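PDB 4N08: adenosine kinase from Trypanosoma brucei brucei, which probably catalyses the magnesium-dependent transfer of a phosphate group from ATP to adenosine, giving AMP and ADP in purine salvage. Local coordinates for residues Val13-Leu18 and Ser170-Thr175; Ser164-Phe169 and Asp192-Ile197; Ala23-Glu28 and Glu55-Val60. All coordinates share one frame; numbering follows the deposited sequence.

Contact 1. Residues Val13-Leu18 and Ser170-Thr175; sequences VQCNPL and SGFTLT
The carbonyl oxygen S170 O is gripped twice by T173: by its hydroxyl, with OG1 at 2.7 Å and lying almost in line with the carbonyl bond (C=O...OG1 angle 170°), and by its backbone N at 3.1 Å. With chi1 at 61°, T173 OG1 turns back to S170 while CG2 is aimed at the other segment, where the methyl lies 3.4 Å from Q14 O and 3.8 Å from C15 CA. S170 OG caps the type I turn from S170 to T173 through a weak bond from F172 N, and S200 adds weak bonds to G171 N and F172 N. In this PfkB-family kinase, strands 11-14 and 166-170 run side by side in the large sheet, and beyond the C-terminal ends of the two strands the backbone turns out of the sheet, after strand 166-170 to enter helix 173-176. N16 and F172 from these two exits both bind adenosine. Their side chains cross obliquely, the amide plane of N16 turned 43° from the ring plane of F172. Beside them, C15 SG takes a weak bond from N16 N at 3.0 Å and lies 3.0 Å from S170 OG. The same sulfur faces the edge of the F172 ring, near its plane, 4.4 Å from CD2.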
ATOM      1  N   VAL A  13      -2.420  -5.362   8.367  1.00 27.21           N
ATOM      2  CA  VAL A  13      -2.158  -4.918   7.001  1.00 26.81           C
ATOM      3  C   VAL A  13      -2.152  -6.115   6.040  1.00 27.50           C
ATOM      4  O   VAL A  13      -1.460  -7.094   6.270  1.00 27.64           O
ATOM      5  CB  VAL A  13      -0.781  -4.203   6.908  1.00 26.64           C
ATOM      6  CG1 VAL A  13      -0.328  -4.032   5.457  1.00 27.55           C
ATOM      7  CG2 VAL A  13      -0.825  -2.840   7.583  1.00 26.28           C
ATOM      8  N   GLN A  14      -2.869  -6.015   4.930  1.00 26.86           N
ATOM      9  CA  GLN A  14      -2.813  -7.077   3.914  1.00 28.22           C
ATOM     10  C   GLN A  14      -2.507  -6.485   2.536  1.00 27.09           C
ATOM     11  O   GLN A  14      -3.137  -5.548   2.140  1.00 24.47           O
ATOM     12  CB  GLN A  14      -4.123  -7.876   3.862  1.00 26.60           C
ATOM     13  CG  GLN A  14      -4.062  -9.132   3.004  1.00 26.38           C
ATOM     14  CD  GLN A  14      -5.089 -10.196   3.401  1.00 27.00           C
ATOM     15  OE1 GLN A  14      -5.302 -10.484   4.582  1.00 23.73           O
ATOM     16  NE2 GLN A  14      -5.698 -10.812   2.403  1.00 28.62           N
ATOM     17  N   CYS A  15      -1.527  -7.060   1.839  1.00 29.18           N
ATOM     18  CA  CYS A  15      -1.144  -6.631   0.496  1.00 31.72           C
ATOM     19  C   CYS A  15      -0.463  -7.789  -0.301  1.00 31.15           C
ATOM     20  O   CYS A  15      -0.604  -8.984   0.039  1.00 29.12           O
ATOM     21  CB  CYS A  15      -0.257  -5.353   0.551  1.00 30.80           C
ATOM     22  SG  CYS A  15      -0.163  -4.417  -1.028  1.00 32.83           S
ATOM     23  N   ASN A  16       0.218  -7.410  -1.382  1.00 29.15           N
ATOM     24  CA  ASN A  16       0.995  -8.321  -2.208  1.00 30.67           C
ATOM     25  C   ASN A  16       2.485  -8.076  -1.956  1.00 29.79           C
ATOM     26  O   ASN A  16       3.077  -7.115  -2.433  1.00 32.38           O
ATOM     27  CB  ASN A  16       0.620  -8.130  -3.688  1.00 32.11           C
ATOM     28  CG  ASN A  16      -0.860  -8.408  -3.952  1.00 33.74           C
ATOM     29  OD1 ASN A  16      -1.536  -9.067  -3.174  1.00 40.54           O
ATOM     30  ND2 ASN A  16      -1.365  -7.884  -5.023  1.00 35.84           N
ATOM     31  N   PRO A  17       3.096  -8.943  -1.174  1.00 30.25           N
ATOM     32  CA  PRO A  17       4.468  -8.709  -0.785  1.00 30.56           C
ATOM     33  C   PRO A  17       5.453  -8.971  -1.927  1.00 31.71           C
ATOM     34  O   PRO A  17       5.267  -9.918  -2.690  1.00 32.10           O
ATOM     35  CB  PRO A  17       4.680  -9.725   0.365  1.00 30.49           C
ATOM     36  CG  PRO A  17       3.787 -10.856  -0.002  1.00 30.93           C
ATOM     37  CD  PRO A  17       2.561 -10.206  -0.623  1.00 31.34           C
ATOM     38  N   LEU A  18       6.490  -8.139  -2.018  1.00 31.97           N
ATOM     39  CA  LEU A  18       7.502  -8.215  -3.079  1.00 34.96           C
ATOM     40  C   LEU A  18       8.827  -7.893  -2.458  1.00 32.47           C
ATOM     41  O   LEU A  18       8.886  -6.995  -1.632  1.00 32.69           O
ATOM     42  CB  LEU A  18       7.261  -7.147  -4.153  1.00 37.50           C
ATOM     43  CG  LEU A  18       5.902  -7.142  -4.842  1.00 43.42           C
ATOM     44  CD1 LEU A  18       5.841  -5.921  -5.734  1.00 46.75           C
ATOM     45  CD2 LEU A  18       5.621  -8.416  -5.649  1.00 43.70           C
ATOM     46  N   SER A 170      -4.631  -2.723   0.680  1.00 28.49           N
ATOM     47  CA  SER A 170      -4.407  -2.021  -0.577  1.00 30.11           C
ATOM     48  C   SER A 170      -5.438  -2.458  -1.620  1.00 26.86           C
ATOM     49  O   SER A 170      -5.989  -3.547  -1.580  1.00 24.15           O
ATOM     50  CB  SER A 170      -2.997  -2.285  -1.107  1.00 31.14           C
ATOM     51  OG  SER A 170      -2.961  -3.521  -1.781  1.00 31.05           O
ATOM     52  N   GLY A 171      -5.675  -1.600  -2.583  1.00 27.03           N
ATOM     53  CA  GLY A 171      -6.553  -1.961  -3.679  1.00 27.39           C
ATOM     54  C   GLY A 171      -6.085  -3.185  -4.469  1.00 25.67           C
ATOM     55  O   GLY A 171      -6.931  -3.860  -5.089  1.00 23.36           O
ATOM     56  N   PHE A 172      -4.762  -3.440  -4.473  1.00 23.89           N
ATOM     57  CA  PHE A 172      -4.173  -4.592  -5.180  1.00 25.69           C
ATOM     58  C   PHE A 172      -4.718  -5.938  -4.657  1.00 26.19           C
ATOM     59  O   PHE A 172      -4.805  -6.945  -5.405  1.00 26.98           O
ATOM     60  CB  PHE A 172      -2.623  -4.589  -5.109  1.00 26.27           C
ATOM     61  CG  PHE A 172      -1.979  -3.339  -5.683  1.00 25.66           C
ATOM     62  CD1 PHE A 172      -2.099  -3.018  -7.027  1.00 27.25           C
ATOM     63  CD2 PHE A 172      -1.247  -2.497  -4.880  1.00 26.56           C
ATOM     64  CE1 PHE A 172      -1.508  -1.865  -7.561  1.00 29.12           C
ATOM     65  CE2 PHE A 172      -0.641  -1.346  -5.404  1.00 28.29           C
ATOM     66  CZ  PHE A 172      -0.784  -1.007  -6.737  1.00 26.57           C
ATOM     67  N   THR A 173      -5.121  -5.959  -3.392  1.00 24.04           N
ATOM     68  CA  THR A 173      -5.676  -7.172  -2.824  1.00 24.94           C
ATOM     69  C   THR A 173      -6.920  -7.620  -3.595  1.00 25.59           C
ATOM     70  O   THR A 173      -7.268  -8.776  -3.590  1.00 26.17           O
ATOM     71  CB  THR A 173      -5.995  -7.037  -1.298  1.00 24.22           C
ATOM     72  OG1 THR A 173      -6.966  -6.010  -1.071  1.00 26.75           O
ATOM     73  CG2 THR A 173      -4.783  -6.685  -0.560  1.00 24.37           C
ATOM     74  N   LEU A 174      -7.593  -6.673  -4.236  1.00 28.34           N
ATOM     75  CA  LEU A 174      -8.823  -6.916  -4.974  1.00 27.71           C
ATOM     76  C   LEU A 174      -8.560  -7.624  -6.310  1.00 26.83           C
ATOM     77  O   LEU A 174      -9.500  -8.048  -6.951  1.00 25.12           O
ATOM     78  CB  LEU A 174      -9.516  -5.565  -5.266  1.00 28.66           C
ATOM     79  CG  LEU A 174      -9.964  -4.738  -4.063  1.00 29.93           C
ATOM     80  CD1 LEU A 174     -10.365  -3.360  -4.500  1.00 30.61           C
ATOM     81  CD2 LEU A 174     -11.157  -5.399  -3.353  1.00 31.29           C
ATOM     82  N   THR A 175      -7.295  -7.683  -6.742  1.00 26.13           N
ATOM     83  CA  THR A 175      -6.893  -8.344  -7.991  1.00 24.86           C
ATOM     84  C   THR A 175      -6.572  -9.803  -7.741  1.00 27.01           C
ATOM     85  O   THR A 175      -6.495 -10.609  -8.660  1.00 30.29           O
ATOM     86  CB  THR A 175      -5.674  -7.644  -8.667  1.00 23.87           C
ATOM     87  OG1 THR A 175      -4.480  -7.859  -7.916  1.00 22.09           O
ATOM     88  CG2 THR A 175      -5.907  -6.134  -8.782  1.00 25.48           C
TER

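Contact 2. Residues Ser164-Phe169 and Asp192-Ile197; sequences SRIFYF and DGLFMI
Strands 166-169 and 194-197 run parallel, their axes 4.8 Å apart at the closest and 17° off exact alignment, with I166 level with L194 and F169 with I197. The hydrogen bonds alternate between the strands as parallel pairing requires. F167 straddles F195, its N donating to L194 O (2.8 Å) and its O accepting from M196 N (2.8 Å); L194 N to R165 O and F169 N to M196 O extend the ladder at its two ends. F195 N, which points to the other side of its strand, is taken up by D220.

On the face bearing F167, F169, F195 and I197, the ring of F195 leans across to the neighbouring strand. A chi1 of -164° swings it away from its own backbone N, and CD1 comes to 3.7 Å from F167 CB and CE1 to 3.7 Å from F169 CD2. The F169 and F195 planes are near parallel, 29° apart, but slid so far that the rings barely overlap, their centroids 5.3 Å apart. The F167 ring lies back toward the start of the strand, with L194 O in plane at its edge.

The two strands form a beta-alpha-beta crossover in the Rossmann-like sheet of the ribokinase fold, and the connecting helix 178-190 covers this aromatic face with V181, A184, C185 and A188. On the reverse, I166 CG2 meets M196 SD at 4.0 Å, the two side chains crossing at a slant, while Y168 CD1 lies 4.4 Å from M196 CB. Helix 300-313 packs on this second face, Y312 against I166 and L194, M305 against Y168 and M196.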
ATOM      1  N   SER A 164      -6.638  -7.539  16.261  1.00 33.65           N
ATOM      2  CA  SER A 164      -6.431  -6.208  15.682  1.00 30.80           C
ATOM      3  C   SER A 164      -7.719  -5.386  15.730  1.00 29.36           C
ATOM      4  O   SER A 164      -8.812  -5.938  15.850  1.00 29.78           O
ATOM      5  CB  SER A 164      -5.984  -6.307  14.205  1.00 33.09           C
ATOM      6  OG  SER A 164      -4.770  -7.021  14.021  1.00 30.26           O
ATOM      7  N   ARG A 165      -7.574  -4.074  15.576  1.00 27.92           N
ATOM      8  CA  ARG A 165      -8.681  -3.120  15.627  1.00 28.36           C
ATOM      9  C   ARG A 165      -8.733  -2.153  14.429  1.00 28.38           C
ATOM     10  O   ARG A 165      -9.775  -1.567  14.141  1.00 26.11           O
ATOM     11  CB  ARG A 165      -8.584  -2.336  16.953  1.00 31.05           C
ATOM     12  CG  ARG A 165      -8.886  -3.210  18.188  1.00 33.63           C
ATOM     13  CD  ARG A 165     -10.357  -3.644  18.174  1.00 33.41           C
ATOM     14  NE  ARG A 165     -10.712  -4.605  19.205  1.00 34.76           N
ATOM     15  CZ  ARG A 165     -10.454  -5.917  19.198  1.00 34.88           C
ATOM     16  NH1 ARG A 165      -9.800  -6.521  18.211  1.00 37.05           N
ATOM     17  NH2 ARG A 165     -10.856  -6.646  20.221  1.00 34.46           N
ATOM     18  N   ILE A 166      -7.596  -1.970  13.755  1.00 29.65           N
ATOM     19  CA  ILE A 166      -7.536  -1.297  12.463  1.00 31.57           C
ATOM     20  C   ILE A 166      -7.066  -2.249  11.389  1.00 28.02           C
ATOM     21  O   ILE A 166      -6.048  -2.873  11.518  1.00 30.69           O
ATOM     22  CB  ILE A 166      -6.567  -0.090  12.505  1.00 34.40           C
ATOM     23  CG1 ILE A 166      -6.971   0.857  13.639  1.00 35.89           C
ATOM     24  CG2 ILE A 166      -6.582   0.663  11.167  1.00 33.18           C
ATOM     25  CD1 ILE A 166      -6.023   2.013  13.845  1.00 36.94           C
ATOM     26  N   PHE A 167      -7.813  -2.303  10.307  1.00 29.99           N
ATOM     27  CA  PHE A 167      -7.564  -3.174   9.145  1.00 30.11           C
ATOM     28  C   PHE A 167      -7.283  -2.337   7.928  1.00 29.31           C
ATOM     29  O   PHE A 167      -8.122  -1.543   7.517  1.00 31.26           O
ATOM     30  CB  PHE A 167      -8.808  -4.032   8.860  1.00 30.55           C
ATOM     31  CG  PHE A 167      -9.123  -4.969   9.968  1.00 31.35           C
ATOM     32  CD1 PHE A 167      -8.655  -6.274   9.933  1.00 30.88           C
ATOM     33  CD2 PHE A 167      -9.841  -4.535  11.068  1.00 32.67           C
ATOM     34  CE1 PHE A 167      -8.920  -7.144  10.973  1.00 33.75           C
ATOM     35  CE2 PHE A 167     -10.091  -5.401  12.129  1.00 35.41           C
ATOM     36  CZ  PHE A 167      -9.622  -6.704  12.085  1.00 33.99           C
ATOM     37  N   TYR A 168      -6.116  -2.525   7.338  1.00 30.31           N
ATOM     38  CA  TYR A 168      -5.751  -1.792   6.146  1.00 31.42           C
ATOM     39  C   TYR A 168      -5.441  -2.708   4.929  1.00 28.80           C
ATOM     40  O   TYR A 168      -4.545  -3.529   5.002  1.00 28.82           O
ATOM     41  CB  TYR A 168      -4.549  -0.913   6.452  1.00 34.11           C
ATOM     42  CG  TYR A 168      -3.921  -0.392   5.191  1.00 37.16           C
ATOM     43  CD1 TYR A 168      -4.464   0.702   4.536  1.00 37.92           C
ATOM     44  CD2 TYR A 168      -2.858  -1.046   4.601  1.00 34.48           C
ATOM     45  CE1 TYR A 168      -3.922   1.176   3.363  1.00 38.85           C
ATOM     46  CE2 TYR A 168      -2.307  -0.563   3.430  1.00 37.48           C
ATOM     47  CZ  TYR A 168      -2.839   0.551   2.826  1.00 36.52           C
ATOM     48  OH  TYR A 168      -2.313   1.046   1.673  1.00 40.30           O
ATOM     49  N   PHE A 169      -6.176  -2.527   3.832  1.00 25.35           N
ATOM     50  CA  PHE A 169      -6.005  -3.311   2.617  1.00 27.25           C
ATOM     51  C   PHE A 169      -5.683  -2.405   1.408  1.00 28.92           C
ATOM     52  O   PHE A 169      -6.394  -1.438   1.116  1.00 26.92           O
ATOM     53  CB  PHE A 169      -7.284  -4.104   2.302  1.00 26.97           C
ATOM     54  CG  PHE A 169      -7.420  -5.390   3.079  1.00 29.13           C
ATOM     55  CD1 PHE A 169      -7.432  -6.614   2.418  1.00 28.15           C
ATOM     56  CD2 PHE A 169      -7.519  -5.380   4.485  1.00 30.50           C
ATOM     57  CE1 PHE A 169      -7.543  -7.804   3.119  1.00 29.54           C
ATOM     58  CE2 PHE A 169      -7.610  -6.568   5.193  1.00 29.48           C
ATOM     59  CZ  PHE A 169      -7.640  -7.780   4.502  1.00 31.12           C
ATOM     60  N   ASP A 192     -15.469  -4.635  16.263  1.00 33.58           N
ATOM     61  CA  ASP A 192     -15.815  -3.238  16.231  1.00 35.22           C
ATOM     62  C   ASP A 192     -14.612  -2.373  15.867  1.00 35.77           C
ATOM     63  O   ASP A 192     -14.339  -1.371  16.505  1.00 32.80           O
ATOM     64  CB  ASP A 192     -16.411  -2.775  17.546  1.00 38.69           C
ATOM     65  CG  ASP A 192     -17.213  -1.450  17.385  1.00 43.02           C
ATOM     66  OD1 ASP A 192     -17.922  -1.294  16.354  1.00 43.38           O
ATOM     67  OD2 ASP A 192     -17.134  -0.574  18.285  1.00 47.11           O
ATOM     68  N   GLY A 193     -13.910  -2.778  14.814  1.00 36.14           N
ATOM     69  CA  GLY A 193     -12.695  -2.122  14.409  1.00 34.22           C
ATOM     70  C   GLY A 193     -12.989  -1.209  13.249  1.00 33.69           C
ATOM     71  O   GLY A 193     -14.141  -0.875  12.968  1.00 33.22           O
ATOM     72  N   LEU A 194     -11.922  -0.846  12.560  1.00 32.19           N
ATOM     73  CA  LEU A 194     -11.941   0.143  11.522  1.00 33.88           C
ATOM     74  C   LEU A 194     -11.402  -0.469  10.243  1.00 30.99           C
ATOM     75  O   LEU A 194     -10.361  -1.063  10.265  1.00 34.79           O
ATOM     76  CB  LEU A 194     -11.048   1.305  11.952  1.00 39.28           C
ATOM     77  CG  LEU A 194     -11.367   2.568  11.160  1.00 45.87           C
ATOM     78  CD1 LEU A 194     -12.540   3.309  11.827  1.00 46.33           C
ATOM     79  CD2 LEU A 194     -10.123   3.430  10.948  1.00 45.94           C
ATOM     80  N   PHE A 195     -12.114  -0.365   9.137  1.00 31.67           N
ATOM     81  CA  PHE A 195     -11.621  -0.900   7.863  1.00 32.09           C
ATOM     82  C   PHE A 195     -11.248   0.237   6.889  1.00 32.13           C
ATOM     83  O   PHE A 195     -12.034   1.185   6.665  1.00 29.77           O
ATOM     84  CB  PHE A 195     -12.657  -1.809   7.226  1.00 30.48           C
ATOM     85  CG  PHE A 195     -12.100  -2.669   6.137  1.00 29.70           C
ATOM     86  CD1 PHE A 195     -11.540  -3.917   6.425  1.00 29.58           C
ATOM     87  CD2 PHE A 195     -12.112  -2.241   4.832  1.00 29.72           C
ATOM     88  CE1 PHE A 195     -11.005  -4.707   5.413  1.00 28.32           C
ATOM     89  CE2 PHE A 195     -11.584  -3.042   3.818  1.00 31.19           C
ATOM     90  CZ  PHE A 195     -11.037  -4.276   4.110  1.00 27.94           C
ATOM     91  N   MET A 196     -10.035   0.157   6.348  1.00 33.92           N
ATOM     92  CA  MET A 196      -9.512   1.200   5.427  1.00 36.47           C
ATOM     93  C   MET A 196      -8.983   0.551   4.167  1.00 35.17           C
ATOM     94  O   MET A 196      -8.296  -0.470   4.246  1.00 31.75           O
ATOM     95  CB  MET A 196      -8.348   2.000   6.012  1.00 37.70           C
ATOM     96  CG  MET A 196      -8.504   2.472   7.446  1.00 43.46           C
ATOM     97  SD  MET A 196      -6.994   3.214   8.144  1.00 53.37           S
ATOM     98  CE  MET A 196      -6.472   4.182   6.747  1.00 48.38           C
ATOM     99  N   ILE A 197      -9.303   1.154   3.015  1.00 34.22           N
ATOM    100  CA  ILE A 197      -8.613   0.828   1.782  1.00 33.88           C
ATOM    101  C   ILE A 197      -7.935   2.004   1.149  1.00 30.30           C
ATOM    102  O   ILE A 197      -8.384   3.128   1.253  1.00 31.34           O
ATOM    103  CB  ILE A 197      -9.520   0.221   0.712  1.00 38.32           C
ATOM    104  CG1 ILE A 197     -10.660   1.161   0.400  1.00 37.89           C
ATOM    105  CG2 ILE A 197     -10.034  -1.132   1.161  1.00 39.94           C
ATOM    106  CD1 ILE A 197     -11.252   0.840  -0.943  1.00 43.07           C
TER

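Contact 3. Residues Ala23-Glu28 and Glu55-Val60; sequences AHVSDE and EKMPNV
This contact belongs to the smaller five-stranded sheet, the lid of the ribokinase fold, where the end of strand 18-24 meets the turn that leads into strand 61-65. The side-chain amide of N59 binds both the N-H and the C=O of H24. OD1 accepts from H24 N at 2.9 Å (N-H...O angle 160°), with the donor on a lone pair in the plane of the amide carbonyl; ND2 donates to H24 O, also at 2.9 Å and again on an in-plane lone pair, although H24 O is tilted 17° from the amide plane. Both bonds go to a single residue, so the amide is fixed against rotation and meets H24 in the manner of an antiparallel neighbour's N-H and C=O.

The imidazole of H24 crosses the amide at about a right angle, their planes 42° apart, and turns an edge to it: CD2 lies 3.4 Å from N59 OD1. N59 itself is the third residue of a type I turn from M57 to V60, by which the chain comes round into strand 61-65, the antiparallel neighbour of strand 18-24. The apolar part of the contact centres on A23, whose CB meets M57 CB at 3.9 Å and V60 CG1 at 4.1 Å. M57 is bent at both chi2 and chi3, which curls its chain over the strand and sets CE 3.6 Å from H24 O; its CG also touches V25 CG1 at 4.2 Å. Along its other edge the segment 23-28 is bonded through A23 and V25 to strand 125-131, while S26 N-caps helix 27-32, its OG accepting from F29 N.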
ATOM      1  N   ALA A  23      19.288  -1.548  -7.197  1.00 31.99           N
ATOM      2  CA  ALA A  23      20.683  -1.184  -7.436  1.00 30.43           C
ATOM      3  C   ALA A  23      20.789   0.007  -8.347  1.00 29.49           C
ATOM      4  O   ALA A  23      19.958   0.221  -9.246  1.00 24.44           O
ATOM      5  CB  ALA A  23      21.458  -2.342  -8.047  1.00 30.24           C
ATOM      6  N   HIS A  24      21.863   0.759  -8.118  1.00 29.89           N
ATOM      7  CA  HIS A  24      22.305   1.744  -9.082  1.00 29.49           C
ATOM      8  C   HIS A  24      22.855   0.998 -10.219  1.00 26.58           C
ATOM      9  O   HIS A  24      23.706   0.124 -10.005  1.00 23.55           O
ATOM     10  CB  HIS A  24      23.395   2.609  -8.524  1.00 30.15           C
ATOM     11  CG  HIS A  24      22.929   3.448  -7.400  1.00 30.86           C
ATOM     12  ND1 HIS A  24      22.297   4.654  -7.600  1.00 32.69           N
ATOM     13  CD2 HIS A  24      22.975   3.250  -6.066  1.00 28.38           C
ATOM     14  CE1 HIS A  24      21.990   5.179  -6.426  1.00 30.55           C
ATOM     15  NE2 HIS A  24      22.390   4.345  -5.485  1.00 29.55           N
ATOM     16  N   VAL A  25      22.391   1.381 -11.412  1.00 25.88           N
ATOM     17  CA  VAL A  25      22.767   0.715 -12.664  1.00 26.22           C
ATOM     18  C   VAL A  25      23.094   1.723 -13.739  1.00 26.14           C
ATOM     19  O   VAL A  25      22.681   2.881 -13.680  1.00 26.43           O
ATOM     20  CB  VAL A  25      21.655  -0.196 -13.222  1.00 23.96           C
ATOM     21  CG1 VAL A  25      21.256  -1.192 -12.201  1.00 23.84           C
ATOM     22  CG2 VAL A  25      20.417   0.602 -13.600  1.00 25.37           C
ATOM     23  N   SER A  26      23.810   1.253 -14.744  1.00 27.80           N
ATOM     24  CA  SER A  26      24.201   2.126 -15.857  1.00 29.95           C
ATOM     25  C   SER A  26      23.012   2.344 -16.804  1.00 30.88           C
ATOM     26  O   SER A  26      22.030   1.574 -16.776  1.00 29.97           O
ATOM     27  CB  SER A  26      25.411   1.555 -16.588  1.00 27.64           C
ATOM     28  OG  SER A  26      25.042   0.494 -17.452  1.00 28.03           O
ATOM     29  N   ASP A  27      23.084   3.417 -17.598  1.00 30.96           N
ATOM     30  CA  ASP A  27      22.139   3.619 -18.727  1.00 30.98           C
ATOM     31  C   ASP A  27      22.080   2.400 -19.683  1.00 30.16           C
ATOM     32  O   ASP A  27      20.991   2.008 -20.173  1.00 27.03           O
ATOM     33  CB  ASP A  27      22.488   4.887 -19.503  1.00 29.91           C
ATOM     34  CG  ASP A  27      22.084   6.148 -18.761  1.00 32.38           C
ATOM     35  OD1 ASP A  27      21.773   6.067 -17.553  1.00 31.48           O
ATOM     36  OD2 ASP A  27      22.015   7.229 -19.387  1.00 34.04           O
ATOM     37  N   GLU A  28      23.239   1.791 -19.904  1.00 30.32           N
ATOM     38  CA  GLU A  28      23.343   0.590 -20.731  1.00 36.40           C
ATOM     39  C   GLU A  28      22.424  -0.546 -20.221  1.00 35.16           C
ATOM     40  O   GLU A  28      21.775  -1.234 -21.005  1.00 31.53           O
ATOM     41  CB  GLU A  28      24.798   0.116 -20.801  1.00 41.54           C
ATOM     42  CG  GLU A  28      25.719   0.994 -21.653  1.00 47.83           C
ATOM     43  CD  GLU A  28      25.958   2.439 -21.125  1.00 52.76           C
ATOM     44  OE1 GLU A  28      26.009   2.700 -19.880  1.00 40.75           O
ATOM     45  OE2 GLU A  28      26.093   3.342 -22.000  1.00 58.96           O
ATOM     46  N   GLU A  55      21.541  -8.735  -9.739  1.00 31.36           N
ATOM     47  CA  GLU A  55      22.164  -9.351  -8.559  1.00 31.95           C
ATOM     48  C   GLU A  55      23.682  -9.347  -8.612  1.00 32.24           C
ATOM     49  O   GLU A  55      24.345  -9.537  -7.583  1.00 33.33           O
ATOM     50  CB  GLU A  55      21.669 -10.767  -8.364  1.00 30.76           C
ATOM     51  CG  GLU A  55      20.295 -10.832  -7.711  1.00 31.33           C
ATOM     52  CD  GLU A  55      19.828 -12.268  -7.491  1.00 32.57           C
ATOM     53  OE1 GLU A  55      20.649 -13.213  -7.396  1.00 34.90           O
ATOM     54  OE2 GLU A  55      18.624 -12.475  -7.472  1.00 34.89           O
ATOM     55  N   LYS A  56      24.230  -9.123  -9.796  1.00 34.14           N
ATOM     56  CA  LYS A  56      25.696  -8.982  -9.978  1.00 35.28           C
ATOM     57  C   LYS A  56      26.170  -7.533  -9.741  1.00 32.00           C
ATOM     58  O   LYS A  56      27.337  -7.266  -9.809  1.00 30.02           O
ATOM     59  CB  LYS A  56      26.106  -9.375 -11.389  1.00 35.28           C
ATOM     60  CG  LYS A  56      25.563 -10.704 -11.863  1.00 39.18           C
ATOM     61  CD  LYS A  56      25.972 -10.897 -13.319  1.00 44.77           C
ATOM     62  CE  LYS A  56      25.666 -12.292 -13.838  1.00 47.37           C
ATOM     63  NZ  LYS A  56      25.073 -12.227 -15.209  1.00 49.50           N
ATOM     64  N   MET A  57      25.278  -6.602  -9.474  1.00 29.70           N
ATOM     65  CA  MET A  57      25.742  -5.234  -9.245  1.00 33.46           C
ATOM     66  C   MET A  57      26.299  -5.223  -7.808  1.00 31.68           C
ATOM     67  O   MET A  57      25.654  -5.697  -6.898  1.00 26.64           O
ATOM     68  CB  MET A  57      24.625  -4.163  -9.408  1.00 32.85           C
ATOM     69  CG  MET A  57      24.027  -4.018 -10.801  1.00 31.83           C
ATOM     70  SD  MET A  57      25.287  -3.674 -12.026  1.00 34.74           S
ATOM     71  CE  MET A  57      26.056  -2.213 -11.289  1.00 37.65           C
ATOM     72  N   PRO A  58      27.508  -4.690  -7.623  1.00 30.29           N
ATOM     73  CA  PRO A  58      28.100  -4.762  -6.300  1.00 29.81           C
ATOM     74  C   PRO A  58      27.347  -3.994  -5.230  1.00 31.66           C
ATOM     75  O   PRO A  58      27.584  -4.217  -4.035  1.00 34.26           O
ATOM     76  CB  PRO A  58      29.487  -4.159  -6.502  1.00 32.15           C
ATOM     77  CG  PRO A  58      29.809  -4.375  -7.961  1.00 32.34           C
ATOM     78  CD  PRO A  58      28.491  -4.376  -8.684  1.00 31.37           C
ATOM     79  N   ASN A  59      26.461  -3.091  -5.643  1.00 31.41           N
ATOM     80  CA  ASN A  59      25.739  -2.228  -4.706  1.00 27.00           C
ATOM     81  C   ASN A  59      24.320  -2.713  -4.419  1.00 26.49           C
ATOM     82  O   ASN A  59      23.628  -2.116  -3.606  1.00 26.04           O
ATOM     83  CB  ASN A  59      25.704  -0.795  -5.227  1.00 27.06           C
ATOM     84  CG  ASN A  59      24.660  -0.573  -6.305  1.00 27.17           C
ATOM     85  OD1 ASN A  59      23.581  -0.075  -6.001  1.00 30.12           O
ATOM     86  ND2 ASN A  59      24.985  -0.895  -7.569  1.00 24.46           N
ATOM     87  N   VAL A  60      23.898  -3.811  -5.043  1.00 27.27           N
ATOM     88  CA  VAL A  60      22.520  -4.298  -4.841  1.00 29.34           C
ATOM     89  C   VAL A  60      22.085  -4.385  -3.381  1.00 29.47           C
ATOM     90  O   VAL A  60      22.828  -4.835  -2.511  1.00 30.61           O
ATOM     91  CB  VAL A  60      22.243  -5.701  -5.387  1.00 29.83           C
ATOM     92  CG1 VAL A  60      20.814  -5.752  -5.862  1.00 29.69           C
ATOM     93  CG2 VAL A  60      23.151  -6.058  -6.510  1.00 32.37           C
TER

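How the contacts relate
Contacts 1 and 2 are buried and share the large sheet: strand 166-170 enters both, Q14 N probably bonds to Y168 O, and Q14 packs on F169. Contact 2 is regular, with repeating backbone bonds and apolar faces under helices; contact 1, at the strand ends, is irregular, with hydroxyl bonds and weak thiol and capping bonds beside the adenosine site. Contact 3 lies near the surface of the smaller sheet, on the other side of the chain's centre from contact 2, their centres about 39 Å apart. There a side-chain amide takes the place of a backbone partner for H24. Strand 18-24 follows 11-14 directly, so the segment 13-18 of contact 1 leads from one sheet to the other.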